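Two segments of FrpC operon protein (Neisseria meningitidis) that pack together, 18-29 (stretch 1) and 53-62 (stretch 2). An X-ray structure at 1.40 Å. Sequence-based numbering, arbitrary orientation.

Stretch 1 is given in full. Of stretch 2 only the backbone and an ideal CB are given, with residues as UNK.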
# COMPACT_ATOMS: atom_id res chain seq x y z
N THR A 18 11.70 -12.23 -11.99
CA THR A 18 10.50 -11.42 -12.14
C THR A 18 9.36 -12.30 -12.65
O THR A 18 9.58 -13.38 -13.23
CB THR A 18 10.71 -10.28 -13.10
OG1 THR A 18 11.05 -10.81 -14.39
CG2 THR A 18 11.84 -9.32 -12.66
N VAL A 19 8.15 -11.82 -12.48
CA VAL A 19 6.97 -12.40 -13.10
C VAL A 19 6.28 -11.32 -13.94
O VAL A 19 6.06 -10.20 -13.45
CB VAL A 19 6.01 -13.04 -12.09
CG1 VAL A 19 4.74 -13.62 -12.78
CG2 VAL A 19 6.74 -14.11 -11.27
N THR A 20 5.87 -11.67 -15.15
CA THR A 20 5.19 -10.78 -16.05
C THR A 20 3.67 -10.98 -16.01
O THR A 20 3.17 -12.11 -16.11
CB THR A 20 5.71 -10.93 -17.46
OG1 THR A 20 7.12 -10.66 -17.48
CG2 THR A 20 4.97 -10.00 -18.43
N PHE A 21 2.95 -9.87 -15.82
CA PHE A 21 1.51 -9.82 -15.74
C PHE A 21 0.98 -8.96 -16.88
O PHE A 21 1.68 -8.13 -17.38
CB PHE A 21 1.10 -9.19 -14.43
CG PHE A 21 1.46 -10.02 -13.23
CD1 PHE A 21 0.59 -10.97 -12.74
CD2 PHE A 21 2.67 -9.85 -12.58
CE1 PHE A 21 0.89 -11.74 -11.61
CE2 PHE A 21 2.97 -10.58 -11.45
CZ PHE A 21 2.09 -11.54 -10.98
N ASP A 22 -0.25 -9.23 -17.28
CA ASP A 22 -0.90 -8.50 -18.36
C ASP A 22 -2.30 -8.09 -17.95
O ASP A 22 -3.09 -8.93 -17.57
CB ASP A 22 -0.97 -9.34 -19.66
CG ASP A 22 -1.62 -8.61 -20.76
OD1 ASP A 22 -0.95 -7.76 -21.38
OD2 ASP A 22 -2.82 -8.86 -20.99
N PHE A 23 -2.54 -6.78 -17.96
CA PHE A 23 -3.87 -6.21 -17.76
C PHE A 23 -4.43 -5.80 -19.11
O PHE A 23 -4.14 -4.71 -19.58
CB PHE A 23 -3.80 -4.94 -16.90
CG PHE A 23 -3.32 -5.12 -15.48
CD1 PHE A 23 -4.22 -5.36 -14.43
CD2 PHE A 23 -2.01 -4.87 -15.17
CE1 PHE A 23 -3.76 -5.44 -13.10
CE2 PHE A 23 -1.55 -4.93 -13.83
CZ PHE A 23 -2.46 -5.21 -12.82
N GLN A 24 -5.20 -6.68 -19.72
CA GLN A 24 -5.79 -6.42 -21.03
C GLN A 24 -4.80 -5.74 -21.98
O GLN A 24 -5.14 -4.75 -22.63
CB GLN A 24 -7.08 -5.62 -20.91
CG GLN A 24 -8.08 -6.19 -19.92
CD GLN A 24 -8.77 -7.45 -20.39
OE1 GLN A 24 -8.80 -7.77 -21.59
NE2 GLN A 24 -9.35 -8.18 -19.45
N GLY A 25 -3.60 -6.29 -22.09
CA GLY A 25 -2.59 -5.77 -22.99
C GLY A 25 -1.47 -4.97 -22.36
O GLY A 25 -0.40 -4.84 -22.93
N THR A 26 -1.70 -4.42 -21.15
CA THR A 26 -0.71 -3.60 -20.49
C THR A 26 0.14 -4.48 -19.56
O THR A 26 -0.39 -5.13 -18.65
CB THR A 26 -1.40 -2.53 -19.66
OG1 THR A 26 -2.14 -1.65 -20.55
CG2 THR A 26 -0.38 -1.71 -18.92
N LYS A 27 1.43 -4.55 -19.83
CA LYS A 27 2.34 -5.40 -19.08
C LYS A 27 2.88 -4.75 -17.79
O LYS A 27 3.07 -3.51 -17.71
CB LYS A 27 3.53 -5.85 -19.93
CG LYS A 27 3.15 -6.58 -21.21
CD LYS A 27 2.54 -7.94 -20.93
CE LYS A 27 2.36 -8.73 -22.21
NZ LYS A 27 1.34 -8.12 -23.10
N MSE A 28 3.12 -5.59 -16.79
CA MSE A 28 3.78 -5.18 -15.58
C MSE A 28 4.75 -6.28 -15.25
O MSE A 28 4.36 -7.46 -15.27
CB MSE A 28 2.77 -5.06 -14.46
CG MSE A 28 3.25 -4.34 -13.28
SE MSE A 28 1.82 -3.64 -12.13
CE MSE A 28 1.78 -1.74 -12.60
N VAL A 29 5.98 -5.92 -14.93
CA VAL A 29 7.04 -6.91 -14.66
C VAL A 29 7.50 -6.69 -13.22
O VAL A 29 8.00 -5.62 -12.90
CB VAL A 29 8.22 -6.80 -15.64
CG1 VAL A 29 9.32 -7.78 -15.27
CG2 VAL A 29 7.72 -7.07 -17.05
N UNK A 53 3.58 -19.29 -22.17
CA UNK A 53 2.59 -18.29 -21.83
C UNK A 53 3.33 -16.98 -21.71
O UNK A 53 4.24 -16.83 -20.91
CB UNK A 53 1.84 -18.64 -20.55
N UNK A 54 2.89 -15.97 -22.46
CA UNK A 54 3.61 -14.72 -22.51
C UNK A 54 3.52 -13.96 -21.17
O UNK A 54 4.45 -13.28 -20.76
CB UNK A 54 3.07 -13.86 -23.65
N UNK A 55 2.40 -14.10 -20.46
CA UNK A 55 2.15 -13.37 -19.23
C UNK A 55 0.98 -14.01 -18.50
O UNK A 55 0.19 -14.74 -19.11
CB UNK A 55 1.87 -11.89 -19.51
N UNK A 56 0.87 -13.73 -17.20
CA UNK A 56 -0.37 -14.01 -16.45
C UNK A 56 -1.39 -12.90 -16.73
O UNK A 56 -1.16 -11.76 -16.37
CB UNK A 56 -0.09 -14.12 -14.95
N UNK A 57 -2.50 -13.26 -17.36
CA UNK A 57 -3.61 -12.33 -17.62
C UNK A 57 -4.46 -12.20 -16.38
O UNK A 57 -5.03 -13.18 -15.90
CB UNK A 57 -4.46 -12.80 -18.80
N UNK A 58 -4.51 -11.01 -15.78
CA UNK A 58 -5.16 -10.82 -14.49
C UNK A 58 -5.98 -9.54 -14.49
O UNK A 58 -5.88 -8.75 -15.42
CB UNK A 58 -4.12 -10.79 -13.36
N UNK A 59 -6.85 -9.39 -13.51
CA UNK A 59 -7.56 -8.15 -13.24
C UNK A 59 -6.97 -7.37 -12.09
O UNK A 59 -7.20 -6.17 -11.98
CB UNK A 59 -9.03 -8.44 -12.95
N UNK A 60 -6.26 -8.03 -11.18
CA UNK A 60 -5.63 -7.36 -10.06
C UNK A 60 -4.38 -8.13 -9.68
O UNK A 60 -4.30 -9.35 -9.93
CB UNK A 60 -6.59 -7.24 -8.87
N UNK A 61 -3.42 -7.42 -9.10
CA UNK A 61 -2.24 -7.99 -8.49
C UNK A 61 -2.19 -7.50 -7.06
O UNK A 61 -2.44 -6.32 -6.81
CB UNK A 61 -0.97 -7.62 -9.26
N UNK A 62 -1.88 -8.38 -6.11
CA UNK A 62 -1.75 -8.02 -4.71
C UNK A 62 -0.32 -8.27 -4.31
O UNK A 62 0.07 -9.40 -4.05
CB UNK A 62 -2.72 -8.80 -3.83

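Stretch 1 is a β-hairpin, closed by a type I' turn from F23 to T26, and stretch 2 runs parallel to its first strand. Three backbone hydrogen bonds set the register, from the N of position 56 to T20 O (3.0 Å), from D22 N to the O of position 56 (2.8 Å) and from the N of position 58 to D22 O (3.1 Å).

Position 53 has nothing of stretch 1 within reach of its CB, so the hairpin sets no preference; it is Q53, whose amide is satisfied elsewhere in the structure. At 54 the CB points sideways, with K27 CE 5.4 Å away, and many polar residues would fit. The residue is D54.

Position 55 points toward stretch 1. Its CB lies 3.6 Å from T20 O and 3.8 Å from D22 CB, leaving little space in that direction, so a small side chain suits best. It is A55, whose CB also meets T20 CG2 at 3.9 Å.

Position 56 pairs with F21, on the same face of the sheet, and its CB is 3.9 Å from F21 CD1. V19 lies farther along this face, so an aromatic or a long aliphatic residue would serve. Y56 extends its ring there, and V19 CG1 meets the ring edge at CD2 (3.5 Å).

Position 57 lies on the face of D22, its CB 4.3 Å from D22 O. With a carboxylate nearby and open space, a small polar residue is reasonable. It is S57; a water donates to D22 OD2 (2.7 Å) and, weakly, to S57 OG (3.4 Å).

At 58 the CB points sideways, 4.8 Å from F21 CD1 and somewhat farther from the F23 ring. Leucine, isoleucine or methionine could reach both rings. In I58, CG1 lies 3.9 Å from F21 CD1, while CD1 sits over one face of F23, 3.0 Å from CE1, a CH-π contact.

Position 59 points away, and polar residues would suit. N59 turns its end back, and a water accepts from N59 ND2 (2.6 Å) and Q24 NE2 (3.0 Å). Position 60 also points away; L60 adds little.

Position 61 points toward stretch 1, its CB 4.6 Å from F23 CZ and 5.1 Å from F21 CD1, which calls for a sizeable apolar chain. I61 places CD1 over one face of F21 (3.6 Å from CG), 3.6 Å from F23 CZ and 3.9 Å from M28 SE. Position 62 is out of reach and is E62.

Stretch 2 53-62: QDAYSINLIE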
# COMPACT_ATOMS: atom_id res chain seq x y z
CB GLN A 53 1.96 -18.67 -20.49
CG GLN A 53 0.91 -17.72 -19.97
CD GLN A 53 0.26 -18.23 -18.71
OE1 GLN A 53 -0.76 -18.90 -18.75
NE2 GLN A 53 0.88 -17.94 -17.57
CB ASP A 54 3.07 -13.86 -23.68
CG ASP A 54 3.14 -14.57 -25.07
OD1 ASP A 54 3.48 -15.78 -25.20
OD2 ASP A 54 2.80 -13.91 -26.09
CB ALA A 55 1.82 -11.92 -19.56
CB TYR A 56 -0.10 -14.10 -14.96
CG TYR A 56 0.62 -15.34 -14.54
CD1 TYR A 56 -0.02 -16.55 -14.46
CD2 TYR A 56 1.95 -15.28 -14.18
CE1 TYR A 56 0.68 -17.71 -14.08
CE2 TYR A 56 2.64 -16.42 -13.80
CZ TYR A 56 2.00 -17.62 -13.73
OH TYR A 56 2.68 -18.72 -13.32
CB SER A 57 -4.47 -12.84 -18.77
OG SER A 57 -3.76 -12.86 -19.99
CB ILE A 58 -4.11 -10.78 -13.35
CG1 ILE A 58 -3.00 -9.75 -13.62
CG2 ILE A 58 -3.36 -12.10 -13.25
CD1 ILE A 58 -3.38 -8.42 -13.59
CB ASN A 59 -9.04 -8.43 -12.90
CG ASN A 59 -9.79 -9.13 -14.01
OD1 ASN A 59 -10.61 -10.00 -13.75
ND2 ASN A 59 -9.51 -8.75 -15.24
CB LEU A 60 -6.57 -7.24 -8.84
CG LEU A 60 -6.83 -8.50 -8.02
CD1 LEU A 60 -5.80 -8.77 -6.97
CD2 LEU A 60 -8.22 -8.39 -7.37
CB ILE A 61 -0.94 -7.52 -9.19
CG1 ILE A 61 -0.98 -7.81 -10.70
CG2 ILE A 61 0.29 -8.20 -8.52
CD1 ILE A 61 0.18 -7.16 -11.44
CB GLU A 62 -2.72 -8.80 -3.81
CG GLU A 62 -2.70 -8.36 -2.35
CD GLU A 62 -3.71 -9.07 -1.50
OE1 GLU A 62 -4.12 -10.21 -1.85
OE2 GLU A 62 -4.13 -8.49 -0.47
O HOH W 1 -5.25 -9.97 -21.10
O HOH W 2 -8.08 -7.29 -16.87
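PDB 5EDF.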